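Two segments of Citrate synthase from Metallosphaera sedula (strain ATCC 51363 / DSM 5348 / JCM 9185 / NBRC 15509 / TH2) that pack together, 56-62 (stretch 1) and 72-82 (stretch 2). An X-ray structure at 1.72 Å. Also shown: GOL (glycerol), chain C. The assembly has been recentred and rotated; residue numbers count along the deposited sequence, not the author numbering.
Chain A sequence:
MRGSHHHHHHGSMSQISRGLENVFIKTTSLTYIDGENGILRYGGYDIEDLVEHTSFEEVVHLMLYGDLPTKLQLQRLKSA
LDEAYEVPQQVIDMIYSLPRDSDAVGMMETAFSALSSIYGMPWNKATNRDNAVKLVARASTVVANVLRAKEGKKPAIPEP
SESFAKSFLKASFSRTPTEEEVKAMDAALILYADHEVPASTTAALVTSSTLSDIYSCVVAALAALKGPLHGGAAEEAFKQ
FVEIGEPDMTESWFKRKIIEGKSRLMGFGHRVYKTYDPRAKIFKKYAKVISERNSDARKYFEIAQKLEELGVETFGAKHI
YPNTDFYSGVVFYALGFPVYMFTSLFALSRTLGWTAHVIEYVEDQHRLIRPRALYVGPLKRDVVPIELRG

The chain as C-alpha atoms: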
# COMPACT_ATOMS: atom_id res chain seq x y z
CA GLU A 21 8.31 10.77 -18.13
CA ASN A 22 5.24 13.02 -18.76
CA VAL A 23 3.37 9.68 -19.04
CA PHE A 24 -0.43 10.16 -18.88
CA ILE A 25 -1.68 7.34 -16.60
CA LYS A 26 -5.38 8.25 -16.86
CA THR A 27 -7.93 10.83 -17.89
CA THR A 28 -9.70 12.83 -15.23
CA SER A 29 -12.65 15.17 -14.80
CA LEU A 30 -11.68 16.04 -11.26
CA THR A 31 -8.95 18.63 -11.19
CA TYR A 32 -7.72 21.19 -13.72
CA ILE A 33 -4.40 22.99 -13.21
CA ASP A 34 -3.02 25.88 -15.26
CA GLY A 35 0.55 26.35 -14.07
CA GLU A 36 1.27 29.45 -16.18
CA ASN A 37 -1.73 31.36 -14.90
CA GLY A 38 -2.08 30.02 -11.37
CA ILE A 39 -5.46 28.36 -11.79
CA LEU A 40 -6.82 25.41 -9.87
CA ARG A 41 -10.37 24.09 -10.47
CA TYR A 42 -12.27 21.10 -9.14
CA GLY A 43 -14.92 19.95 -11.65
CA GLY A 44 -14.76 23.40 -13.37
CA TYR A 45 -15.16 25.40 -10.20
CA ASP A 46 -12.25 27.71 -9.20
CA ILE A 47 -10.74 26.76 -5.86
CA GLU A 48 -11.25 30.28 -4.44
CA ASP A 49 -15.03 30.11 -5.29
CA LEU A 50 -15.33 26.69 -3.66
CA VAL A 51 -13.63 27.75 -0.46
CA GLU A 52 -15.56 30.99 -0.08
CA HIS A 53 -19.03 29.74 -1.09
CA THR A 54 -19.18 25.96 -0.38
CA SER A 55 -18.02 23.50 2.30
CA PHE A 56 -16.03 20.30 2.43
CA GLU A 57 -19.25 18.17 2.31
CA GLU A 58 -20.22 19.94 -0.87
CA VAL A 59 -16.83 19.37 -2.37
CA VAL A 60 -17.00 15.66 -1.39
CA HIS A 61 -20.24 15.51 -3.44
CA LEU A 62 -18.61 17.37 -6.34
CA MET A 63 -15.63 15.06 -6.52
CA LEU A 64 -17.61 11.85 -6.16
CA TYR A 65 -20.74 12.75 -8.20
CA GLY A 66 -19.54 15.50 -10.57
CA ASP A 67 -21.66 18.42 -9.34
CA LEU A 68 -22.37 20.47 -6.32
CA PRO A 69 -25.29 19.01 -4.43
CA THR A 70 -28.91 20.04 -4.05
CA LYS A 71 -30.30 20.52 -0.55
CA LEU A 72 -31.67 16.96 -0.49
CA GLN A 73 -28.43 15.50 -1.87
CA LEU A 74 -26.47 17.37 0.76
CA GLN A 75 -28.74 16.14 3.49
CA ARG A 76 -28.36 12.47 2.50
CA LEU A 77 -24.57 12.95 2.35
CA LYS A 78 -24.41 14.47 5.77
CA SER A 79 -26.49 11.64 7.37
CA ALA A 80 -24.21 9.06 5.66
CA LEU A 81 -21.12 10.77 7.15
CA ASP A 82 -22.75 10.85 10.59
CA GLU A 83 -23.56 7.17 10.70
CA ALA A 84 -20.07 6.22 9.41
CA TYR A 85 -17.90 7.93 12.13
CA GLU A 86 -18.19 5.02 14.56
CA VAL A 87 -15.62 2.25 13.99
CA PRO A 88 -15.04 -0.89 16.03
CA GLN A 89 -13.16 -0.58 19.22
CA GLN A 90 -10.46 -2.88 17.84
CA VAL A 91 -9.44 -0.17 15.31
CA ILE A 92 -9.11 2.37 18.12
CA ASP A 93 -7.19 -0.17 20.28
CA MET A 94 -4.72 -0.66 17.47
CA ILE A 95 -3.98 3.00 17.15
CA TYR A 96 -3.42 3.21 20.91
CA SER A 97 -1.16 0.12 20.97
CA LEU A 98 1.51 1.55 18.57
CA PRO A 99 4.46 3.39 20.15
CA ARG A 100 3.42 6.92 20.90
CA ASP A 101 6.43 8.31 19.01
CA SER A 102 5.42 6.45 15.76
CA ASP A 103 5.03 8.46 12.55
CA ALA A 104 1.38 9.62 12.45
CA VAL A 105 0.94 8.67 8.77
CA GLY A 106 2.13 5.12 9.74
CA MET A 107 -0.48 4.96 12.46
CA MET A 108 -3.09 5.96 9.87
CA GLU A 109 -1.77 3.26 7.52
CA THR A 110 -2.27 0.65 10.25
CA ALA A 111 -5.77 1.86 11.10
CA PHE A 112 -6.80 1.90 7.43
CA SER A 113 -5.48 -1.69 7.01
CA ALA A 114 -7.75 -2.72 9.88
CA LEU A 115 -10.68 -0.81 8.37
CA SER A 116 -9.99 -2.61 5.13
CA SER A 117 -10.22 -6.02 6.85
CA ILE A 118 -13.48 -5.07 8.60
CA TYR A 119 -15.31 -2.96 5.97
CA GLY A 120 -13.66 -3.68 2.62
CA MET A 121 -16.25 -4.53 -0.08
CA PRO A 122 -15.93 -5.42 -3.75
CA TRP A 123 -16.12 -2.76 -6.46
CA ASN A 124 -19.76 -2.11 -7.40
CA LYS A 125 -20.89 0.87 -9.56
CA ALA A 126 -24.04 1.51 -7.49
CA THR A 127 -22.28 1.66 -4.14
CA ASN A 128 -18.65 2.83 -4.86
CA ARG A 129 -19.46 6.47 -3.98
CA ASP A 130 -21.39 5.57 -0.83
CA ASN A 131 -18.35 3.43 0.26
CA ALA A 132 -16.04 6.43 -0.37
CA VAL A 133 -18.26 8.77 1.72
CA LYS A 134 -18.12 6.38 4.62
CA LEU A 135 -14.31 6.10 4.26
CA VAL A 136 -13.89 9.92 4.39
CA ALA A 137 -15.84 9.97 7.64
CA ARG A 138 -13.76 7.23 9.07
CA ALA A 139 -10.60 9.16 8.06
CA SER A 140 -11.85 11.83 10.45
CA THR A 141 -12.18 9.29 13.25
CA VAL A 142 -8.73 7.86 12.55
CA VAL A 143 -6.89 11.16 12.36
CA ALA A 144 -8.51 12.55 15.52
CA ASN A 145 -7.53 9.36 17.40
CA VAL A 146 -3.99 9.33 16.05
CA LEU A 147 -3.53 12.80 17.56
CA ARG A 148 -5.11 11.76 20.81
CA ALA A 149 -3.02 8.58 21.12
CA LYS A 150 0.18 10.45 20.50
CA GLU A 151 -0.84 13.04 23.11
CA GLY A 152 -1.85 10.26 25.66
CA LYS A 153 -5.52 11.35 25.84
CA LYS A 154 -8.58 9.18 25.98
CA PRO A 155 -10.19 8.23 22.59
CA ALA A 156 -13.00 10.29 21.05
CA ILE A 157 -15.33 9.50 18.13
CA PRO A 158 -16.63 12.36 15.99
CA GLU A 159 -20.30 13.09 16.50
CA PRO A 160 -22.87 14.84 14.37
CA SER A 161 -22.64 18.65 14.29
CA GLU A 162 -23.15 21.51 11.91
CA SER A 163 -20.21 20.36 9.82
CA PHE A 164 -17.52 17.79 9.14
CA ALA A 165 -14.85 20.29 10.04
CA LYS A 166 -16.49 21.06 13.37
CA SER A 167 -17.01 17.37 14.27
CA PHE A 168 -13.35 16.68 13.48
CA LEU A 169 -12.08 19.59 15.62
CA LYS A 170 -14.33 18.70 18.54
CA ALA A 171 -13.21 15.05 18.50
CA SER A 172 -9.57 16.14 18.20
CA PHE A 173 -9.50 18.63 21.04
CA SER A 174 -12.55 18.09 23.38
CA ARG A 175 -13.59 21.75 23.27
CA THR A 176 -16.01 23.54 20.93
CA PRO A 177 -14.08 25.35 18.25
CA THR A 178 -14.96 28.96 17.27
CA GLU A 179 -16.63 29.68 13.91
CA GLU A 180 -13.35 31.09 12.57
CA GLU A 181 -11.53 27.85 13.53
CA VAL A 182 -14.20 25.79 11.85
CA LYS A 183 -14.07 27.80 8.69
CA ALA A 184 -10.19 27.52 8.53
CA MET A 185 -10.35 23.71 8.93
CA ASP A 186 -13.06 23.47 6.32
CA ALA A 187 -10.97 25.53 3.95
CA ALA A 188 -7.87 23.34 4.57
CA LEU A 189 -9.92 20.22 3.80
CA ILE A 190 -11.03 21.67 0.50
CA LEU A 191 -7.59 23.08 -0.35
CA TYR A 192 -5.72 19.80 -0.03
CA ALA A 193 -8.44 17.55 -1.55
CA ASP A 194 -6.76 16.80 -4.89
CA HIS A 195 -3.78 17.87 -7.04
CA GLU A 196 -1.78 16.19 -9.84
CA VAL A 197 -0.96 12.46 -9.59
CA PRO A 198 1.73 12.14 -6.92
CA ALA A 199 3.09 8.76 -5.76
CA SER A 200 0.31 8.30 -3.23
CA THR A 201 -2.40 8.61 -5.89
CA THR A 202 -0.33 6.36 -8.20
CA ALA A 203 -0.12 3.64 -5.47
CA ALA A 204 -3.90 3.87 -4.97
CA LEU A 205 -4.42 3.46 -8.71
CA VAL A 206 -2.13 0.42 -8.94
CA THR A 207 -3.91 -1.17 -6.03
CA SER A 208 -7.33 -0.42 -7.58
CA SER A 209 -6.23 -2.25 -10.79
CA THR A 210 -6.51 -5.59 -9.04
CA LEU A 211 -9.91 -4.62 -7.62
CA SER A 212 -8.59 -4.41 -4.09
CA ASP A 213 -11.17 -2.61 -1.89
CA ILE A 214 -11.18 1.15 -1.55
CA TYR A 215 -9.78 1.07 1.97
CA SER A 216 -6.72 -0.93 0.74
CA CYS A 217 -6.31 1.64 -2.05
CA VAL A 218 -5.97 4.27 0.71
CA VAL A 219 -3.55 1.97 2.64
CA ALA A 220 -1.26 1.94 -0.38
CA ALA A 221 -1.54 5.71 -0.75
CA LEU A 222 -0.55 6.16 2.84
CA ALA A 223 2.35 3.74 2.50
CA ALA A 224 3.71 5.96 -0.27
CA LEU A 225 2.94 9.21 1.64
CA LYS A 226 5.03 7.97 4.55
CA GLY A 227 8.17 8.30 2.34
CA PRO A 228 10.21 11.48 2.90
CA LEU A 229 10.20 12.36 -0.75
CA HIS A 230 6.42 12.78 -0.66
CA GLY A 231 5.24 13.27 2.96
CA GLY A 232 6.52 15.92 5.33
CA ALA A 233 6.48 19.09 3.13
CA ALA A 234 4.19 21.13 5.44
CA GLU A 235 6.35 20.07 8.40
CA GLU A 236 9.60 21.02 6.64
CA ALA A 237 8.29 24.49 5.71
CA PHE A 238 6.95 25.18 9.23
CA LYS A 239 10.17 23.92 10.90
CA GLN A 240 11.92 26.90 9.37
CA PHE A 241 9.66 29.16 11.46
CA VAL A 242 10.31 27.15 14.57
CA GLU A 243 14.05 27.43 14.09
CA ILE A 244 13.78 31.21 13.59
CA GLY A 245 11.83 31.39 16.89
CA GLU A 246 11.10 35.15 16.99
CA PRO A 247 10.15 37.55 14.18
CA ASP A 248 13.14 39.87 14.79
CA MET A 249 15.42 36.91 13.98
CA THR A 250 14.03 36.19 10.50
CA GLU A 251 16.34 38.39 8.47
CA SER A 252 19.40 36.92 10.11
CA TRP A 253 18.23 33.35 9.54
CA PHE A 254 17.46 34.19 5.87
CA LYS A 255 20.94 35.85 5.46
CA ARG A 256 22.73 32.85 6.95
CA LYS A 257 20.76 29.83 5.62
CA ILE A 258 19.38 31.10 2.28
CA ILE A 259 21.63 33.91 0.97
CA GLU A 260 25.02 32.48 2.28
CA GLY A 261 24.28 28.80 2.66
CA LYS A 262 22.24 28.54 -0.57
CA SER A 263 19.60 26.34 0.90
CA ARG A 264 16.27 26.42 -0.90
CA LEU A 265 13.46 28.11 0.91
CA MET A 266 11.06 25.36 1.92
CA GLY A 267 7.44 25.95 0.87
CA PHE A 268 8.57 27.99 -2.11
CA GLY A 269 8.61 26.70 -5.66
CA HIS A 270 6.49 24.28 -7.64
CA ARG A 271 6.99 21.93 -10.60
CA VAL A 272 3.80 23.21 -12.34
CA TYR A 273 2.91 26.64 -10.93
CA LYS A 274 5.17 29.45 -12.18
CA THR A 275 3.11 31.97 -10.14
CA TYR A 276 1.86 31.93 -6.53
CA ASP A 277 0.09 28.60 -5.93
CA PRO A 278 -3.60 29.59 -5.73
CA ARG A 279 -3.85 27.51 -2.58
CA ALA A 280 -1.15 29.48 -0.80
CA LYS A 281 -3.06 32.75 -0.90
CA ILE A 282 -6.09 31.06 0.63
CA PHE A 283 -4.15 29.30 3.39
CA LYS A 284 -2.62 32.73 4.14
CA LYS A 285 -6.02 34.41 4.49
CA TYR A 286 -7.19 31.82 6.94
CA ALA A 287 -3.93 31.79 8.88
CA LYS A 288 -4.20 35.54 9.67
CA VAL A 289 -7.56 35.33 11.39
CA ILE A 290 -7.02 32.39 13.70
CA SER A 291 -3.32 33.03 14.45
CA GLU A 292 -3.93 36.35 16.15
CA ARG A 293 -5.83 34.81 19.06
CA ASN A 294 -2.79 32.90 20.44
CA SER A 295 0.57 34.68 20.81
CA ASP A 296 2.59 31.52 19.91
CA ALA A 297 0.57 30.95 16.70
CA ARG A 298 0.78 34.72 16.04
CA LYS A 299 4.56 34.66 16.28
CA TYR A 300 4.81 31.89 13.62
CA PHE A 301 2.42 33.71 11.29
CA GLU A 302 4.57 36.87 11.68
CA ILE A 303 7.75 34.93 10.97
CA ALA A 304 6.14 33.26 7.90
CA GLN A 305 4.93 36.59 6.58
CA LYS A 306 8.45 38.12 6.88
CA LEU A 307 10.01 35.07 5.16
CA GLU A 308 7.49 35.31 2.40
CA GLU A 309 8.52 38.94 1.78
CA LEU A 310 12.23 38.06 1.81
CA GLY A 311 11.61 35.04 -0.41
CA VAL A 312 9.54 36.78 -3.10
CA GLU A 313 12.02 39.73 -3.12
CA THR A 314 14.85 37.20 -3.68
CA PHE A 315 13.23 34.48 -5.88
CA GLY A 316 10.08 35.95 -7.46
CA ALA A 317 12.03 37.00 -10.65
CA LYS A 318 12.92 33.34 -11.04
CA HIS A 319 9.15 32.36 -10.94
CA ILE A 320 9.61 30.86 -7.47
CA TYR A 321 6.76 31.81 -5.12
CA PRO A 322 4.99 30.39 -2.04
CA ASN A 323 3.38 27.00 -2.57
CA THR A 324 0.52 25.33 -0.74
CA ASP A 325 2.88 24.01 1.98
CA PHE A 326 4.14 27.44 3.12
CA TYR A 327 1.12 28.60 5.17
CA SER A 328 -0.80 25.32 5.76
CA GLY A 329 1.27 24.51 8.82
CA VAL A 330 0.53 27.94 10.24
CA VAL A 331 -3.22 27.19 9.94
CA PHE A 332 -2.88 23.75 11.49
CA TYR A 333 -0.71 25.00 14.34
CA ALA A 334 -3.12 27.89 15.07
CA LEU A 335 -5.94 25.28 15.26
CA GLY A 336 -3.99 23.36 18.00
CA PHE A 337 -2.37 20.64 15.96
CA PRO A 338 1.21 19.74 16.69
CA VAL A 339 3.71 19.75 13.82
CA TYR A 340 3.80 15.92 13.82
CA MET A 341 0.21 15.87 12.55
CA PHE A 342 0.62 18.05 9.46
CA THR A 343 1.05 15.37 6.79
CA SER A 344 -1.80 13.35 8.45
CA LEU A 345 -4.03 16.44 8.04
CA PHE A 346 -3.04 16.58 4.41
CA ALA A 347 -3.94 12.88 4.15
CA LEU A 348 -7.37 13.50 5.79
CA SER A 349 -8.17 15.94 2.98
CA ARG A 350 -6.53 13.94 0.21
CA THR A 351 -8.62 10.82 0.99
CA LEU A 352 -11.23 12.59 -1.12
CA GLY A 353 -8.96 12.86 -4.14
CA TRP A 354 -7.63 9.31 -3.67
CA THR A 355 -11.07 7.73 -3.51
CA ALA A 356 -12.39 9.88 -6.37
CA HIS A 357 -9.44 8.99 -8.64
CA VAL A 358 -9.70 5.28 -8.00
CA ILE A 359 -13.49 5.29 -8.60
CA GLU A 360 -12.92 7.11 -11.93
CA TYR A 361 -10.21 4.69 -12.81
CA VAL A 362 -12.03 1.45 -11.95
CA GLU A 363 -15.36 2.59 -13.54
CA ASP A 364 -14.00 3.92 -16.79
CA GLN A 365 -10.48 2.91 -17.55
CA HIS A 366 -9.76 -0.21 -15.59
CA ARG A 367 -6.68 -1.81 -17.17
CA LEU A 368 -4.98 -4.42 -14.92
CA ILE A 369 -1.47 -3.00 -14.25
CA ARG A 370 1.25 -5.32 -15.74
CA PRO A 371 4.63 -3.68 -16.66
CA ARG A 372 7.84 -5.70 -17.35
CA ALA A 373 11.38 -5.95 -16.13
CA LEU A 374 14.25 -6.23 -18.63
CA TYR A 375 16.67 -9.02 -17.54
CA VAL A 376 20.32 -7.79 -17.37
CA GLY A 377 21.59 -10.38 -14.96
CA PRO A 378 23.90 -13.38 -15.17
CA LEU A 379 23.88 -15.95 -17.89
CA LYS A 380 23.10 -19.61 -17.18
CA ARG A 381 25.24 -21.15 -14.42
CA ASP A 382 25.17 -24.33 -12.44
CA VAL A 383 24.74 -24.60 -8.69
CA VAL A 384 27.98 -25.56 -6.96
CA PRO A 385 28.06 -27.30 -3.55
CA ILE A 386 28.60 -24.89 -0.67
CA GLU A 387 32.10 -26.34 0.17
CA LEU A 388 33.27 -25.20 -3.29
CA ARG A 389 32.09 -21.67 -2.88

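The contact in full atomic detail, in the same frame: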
# COMPACT_ATOMS: atom_id res chain seq x y z
N PHE A 56 -16.67 21.56 2.77
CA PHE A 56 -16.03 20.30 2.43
C PHE A 56 -17.06 19.25 2.00
O PHE A 56 -16.86 18.55 1.01
CB PHE A 56 -15.18 19.79 3.59
CG PHE A 56 -14.38 18.54 3.25
CD1 PHE A 56 -13.51 18.54 2.21
CD2 PHE A 56 -14.51 17.37 4.01
CE1 PHE A 56 -12.73 17.44 1.93
CE2 PHE A 56 -13.77 16.27 3.72
CZ PHE A 56 -12.88 16.29 2.64
N GLU A 57 -18.19 19.15 2.71
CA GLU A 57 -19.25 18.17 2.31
C GLU A 57 -19.71 18.36 0.89
O GLU A 57 -19.87 17.43 0.12
CB GLU A 57 -20.46 18.26 3.23
CG GLU A 57 -20.16 17.85 4.67
CD GLU A 57 -19.85 19.00 5.66
OE1 GLU A 57 -19.13 19.95 5.29
OE2 GLU A 57 -20.24 18.90 6.85
N GLU A 58 -19.88 19.62 0.50
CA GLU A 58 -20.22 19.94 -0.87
C GLU A 58 -19.16 19.58 -1.87
O GLU A 58 -19.47 19.10 -2.92
CB GLU A 58 -20.65 21.42 -1.01
CG GLU A 58 -22.00 21.74 -0.35
CD GLU A 58 -22.29 23.26 -0.25
OE1 GLU A 58 -23.10 23.76 -1.09
OE2 GLU A 58 -21.65 23.97 0.58
N VAL A 59 -17.89 19.76 -1.51
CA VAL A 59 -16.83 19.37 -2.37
C VAL A 59 -16.66 17.82 -2.43
O VAL A 59 -16.33 17.29 -3.47
CB VAL A 59 -15.49 20.11 -1.96
CG1 VAL A 59 -14.31 19.53 -2.69
CG2 VAL A 59 -15.58 21.59 -2.22
N VAL A 60 -16.94 17.12 -1.34
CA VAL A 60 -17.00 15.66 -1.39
C VAL A 60 -18.01 15.21 -2.46
O VAL A 60 -17.72 14.42 -3.33
CB VAL A 60 -17.41 15.12 -0.03
CG1 VAL A 60 -17.69 13.63 -0.12
CG2 VAL A 60 -16.29 15.35 1.00
N HIS A 61 -19.21 15.82 -2.43
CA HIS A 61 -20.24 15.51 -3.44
C HIS A 61 -19.80 15.86 -4.85
O HIS A 61 -19.97 15.07 -5.76
CB HIS A 61 -21.57 16.20 -3.03
CG HIS A 61 -22.75 15.72 -3.81
ND1 HIS A 61 -22.93 16.00 -5.14
CD2 HIS A 61 -23.72 14.84 -3.47
CE1 HIS A 61 -24.00 15.37 -5.58
NE2 HIS A 61 -24.50 14.65 -4.58
N LEU A 62 -19.14 17.00 -5.05
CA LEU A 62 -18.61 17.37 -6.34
C LEU A 62 -17.60 16.41 -6.90
O LEU A 62 -17.65 16.07 -8.07
CB LEU A 62 -18.01 18.79 -6.23
CG LEU A 62 -17.25 19.34 -7.41
CD1 LEU A 62 -18.23 19.54 -8.55
CD2 LEU A 62 -16.55 20.65 -6.96
N LEU A 72 -31.29 18.32 -0.88
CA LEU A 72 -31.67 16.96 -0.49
C LEU A 72 -30.44 16.03 -0.63
O LEU A 72 -30.23 15.12 0.20
CB LEU A 72 -32.82 16.46 -1.36
CG LEU A 72 -33.40 15.09 -0.97
CD1 LEU A 72 -34.19 15.17 0.33
CD2 LEU A 72 -34.29 14.52 -2.09
N GLN A 73 -29.67 16.25 -1.69
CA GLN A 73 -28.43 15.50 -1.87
C GLN A 73 -27.48 15.75 -0.72
O GLN A 73 -26.88 14.79 -0.15
CB GLN A 73 -27.76 15.76 -3.19
CG GLN A 73 -28.46 15.16 -4.36
CD GLN A 73 -27.96 15.63 -5.70
OE1 GLN A 73 -27.40 16.72 -5.87
NE2 GLN A 73 -28.22 14.83 -6.68
N LEU A 74 -27.37 17.00 -0.32
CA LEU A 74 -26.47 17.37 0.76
C LEU A 74 -26.88 16.74 2.06
O LEU A 74 -26.08 16.27 2.85
CB LEU A 74 -26.39 18.85 0.93
CG LEU A 74 -25.44 19.40 1.99
CD1 LEU A 74 -24.00 18.87 1.85
CD2 LEU A 74 -25.41 20.89 1.90
N GLN A 75 -28.18 16.79 2.33
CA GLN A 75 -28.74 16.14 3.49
C GLN A 75 -28.46 14.64 3.60
O GLN A 75 -28.16 14.15 4.72
CB GLN A 75 -30.25 16.44 3.53
CG GLN A 75 -31.08 15.87 4.64
CD GLN A 75 -32.58 16.00 4.30
OE1 GLN A 75 -33.37 15.11 4.66
NE2 GLN A 75 -32.97 17.08 3.54
N ARG A 76 -28.61 13.90 2.50
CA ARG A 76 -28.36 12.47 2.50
C ARG A 76 -26.87 12.20 2.74
O ARG A 76 -26.50 11.29 3.49
CB ARG A 76 -28.78 11.80 1.18
CG ARG A 76 -30.30 11.50 1.11
CD ARG A 76 -30.67 10.84 -0.22
NE ARG A 76 -31.22 11.82 -1.16
CZ ARG A 76 -30.76 12.11 -2.39
NH1 ARG A 76 -29.70 11.49 -2.94
NH2 ARG A 76 -31.38 13.03 -3.11
N LEU A 77 -26.02 13.05 2.15
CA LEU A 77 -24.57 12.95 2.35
C LEU A 77 -24.17 13.18 3.76
O LEU A 77 -23.37 12.42 4.28
CB LEU A 77 -23.83 13.92 1.43
CG LEU A 77 -22.32 14.08 1.71
CD1 LEU A 77 -21.70 12.76 1.51
CD2 LEU A 77 -21.77 15.04 0.68
N LYS A 78 -24.66 14.24 4.39
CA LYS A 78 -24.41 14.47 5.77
C LYS A 78 -24.85 13.35 6.71
O LYS A 78 -24.10 13.02 7.65
CB LYS A 78 -25.06 15.76 6.18
CG LYS A 78 -24.35 16.96 5.60
CD LYS A 78 -25.08 18.22 5.99
CE LYS A 78 -24.22 19.43 5.67
NZ LYS A 78 -25.02 20.62 6.04
N SER A 79 -26.04 12.79 6.53
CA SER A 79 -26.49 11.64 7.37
C SER A 79 -25.57 10.42 7.17
O SER A 79 -25.28 9.69 8.12
CB SER A 79 -27.90 11.18 6.96
OG SER A 79 -28.76 12.26 7.08
N ALA A 80 -25.12 10.20 5.95
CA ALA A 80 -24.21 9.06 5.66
C ALA A 80 -22.84 9.24 6.37
O ALA A 80 -22.32 8.30 6.99
CB ALA A 80 -24.02 8.90 4.19
N LEU A 81 -22.32 10.48 6.37
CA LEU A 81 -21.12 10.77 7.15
C LEU A 81 -21.34 10.51 8.62
O LEU A 81 -20.55 9.82 9.26
CB LEU A 81 -20.64 12.22 6.96
CG LEU A 81 -20.13 12.54 5.60
CD1 LEU A 81 -20.09 14.06 5.44
CD2 LEU A 81 -18.71 11.99 5.40
N ASP A 82 -22.47 11.02 9.17
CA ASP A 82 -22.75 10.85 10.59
C ASP A 82 -22.81 9.41 11.06
O ASP A 82 -22.28 9.10 12.10
CB ASP A 82 -24.06 11.50 11.01
CG ASP A 82 -23.99 13.04 10.96
OD1 ASP A 82 -22.85 13.61 10.97
OD2 ASP A 82 -25.06 13.70 10.93
C1 GOL C . -22.07 16.22 8.41
O1 GOL C . -22.17 17.63 8.18
C2 GOL C . -20.95 15.97 9.44
O2 GOL C . -20.77 14.57 9.56
C3 GOL C . -21.16 16.49 10.86
O3 GOL C . -22.53 16.30 11.25

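The most unusual feature of this contact is that its knob is a glutamate. The side chain of Glu57 sits in a hole formed by Leu74, Leu77, Lys78 and Leu81, a position more often filled by an apolar residue. It is the aliphatic part of the chain that makes the fit: Glu57 CB lies 3.8 Å from Leu74 CD1, and Glu57 CG lies 3.9 Å from Leu81 CD1. The carboxylate continues beyond these methyls to a glycerol, probably from the crystallisation liquor, whose O1 donates a hydrogen bond to Glu57 OE2 at 2.7 Å. The same glycerol reaches the second helix, donating from O2 to Asp82 OD1 at 2.7 Å, so a small polyol bridges the two segments at one margin of the contact.

Both segments are helical, and their axes cross at 103°, nearly perpendicular, with a closest approach of 10.2 Å. A steep crossing confines contact to a short patch, consistent with the modest 397 Å² buried in total. The register agrees: the CA atoms of Glu58 and Leu74 are 7.0 Å apart, and those of Glu57 and Lys78 7.2 Å.

Each helix is held by its own i to i+4 backbone bonds, such as His61 N to Glu57 O at 3.1 Å and Leu77 N to Gln73 O at 3.0 Å. No hydrogen bond passes directly between the helices, so direct contact rests on van der Waals packing.

Leu77 meets Glu57 mainly at its backbone. With chi1 t and chi2 p, Leu77 places CD2 against the first helix, 3.1 Å from Glu57 O but 4.3 Å from Glu57 CB. The former is a tight approach of a methyl to a carbonyl oxygen that already accepts the bond from His61 N. Leu77 CD2 also lies 3.9 Å from His61 CB and 4.4 Å from Val60 CG1, the latter a looser apolar contact. One methyl thus touches three residues within about one turn of the first helix, Glu57 and the pair Val60 and His61. Leu74 points sideways at its CA-to-CB bond, but its end comes nearer, and Leu74 CD1 also reaches Glu58 CG at 4.1 Å.

At the other margin, His61 CE1 approaches Gln73 OE1 at 3.7 Å, with the oxygen oblique to the ring. This is a polar contact without a hydrogen bond; His61 ND1 is satisfied elsewhere in the structure. Lys78 offers Glu57 no salt bridge: its extended chain brings Lys78 CE to 4.2 Å from Glu57 OE2, while NZ lies farther off, leaving its methylene groups to line the hole.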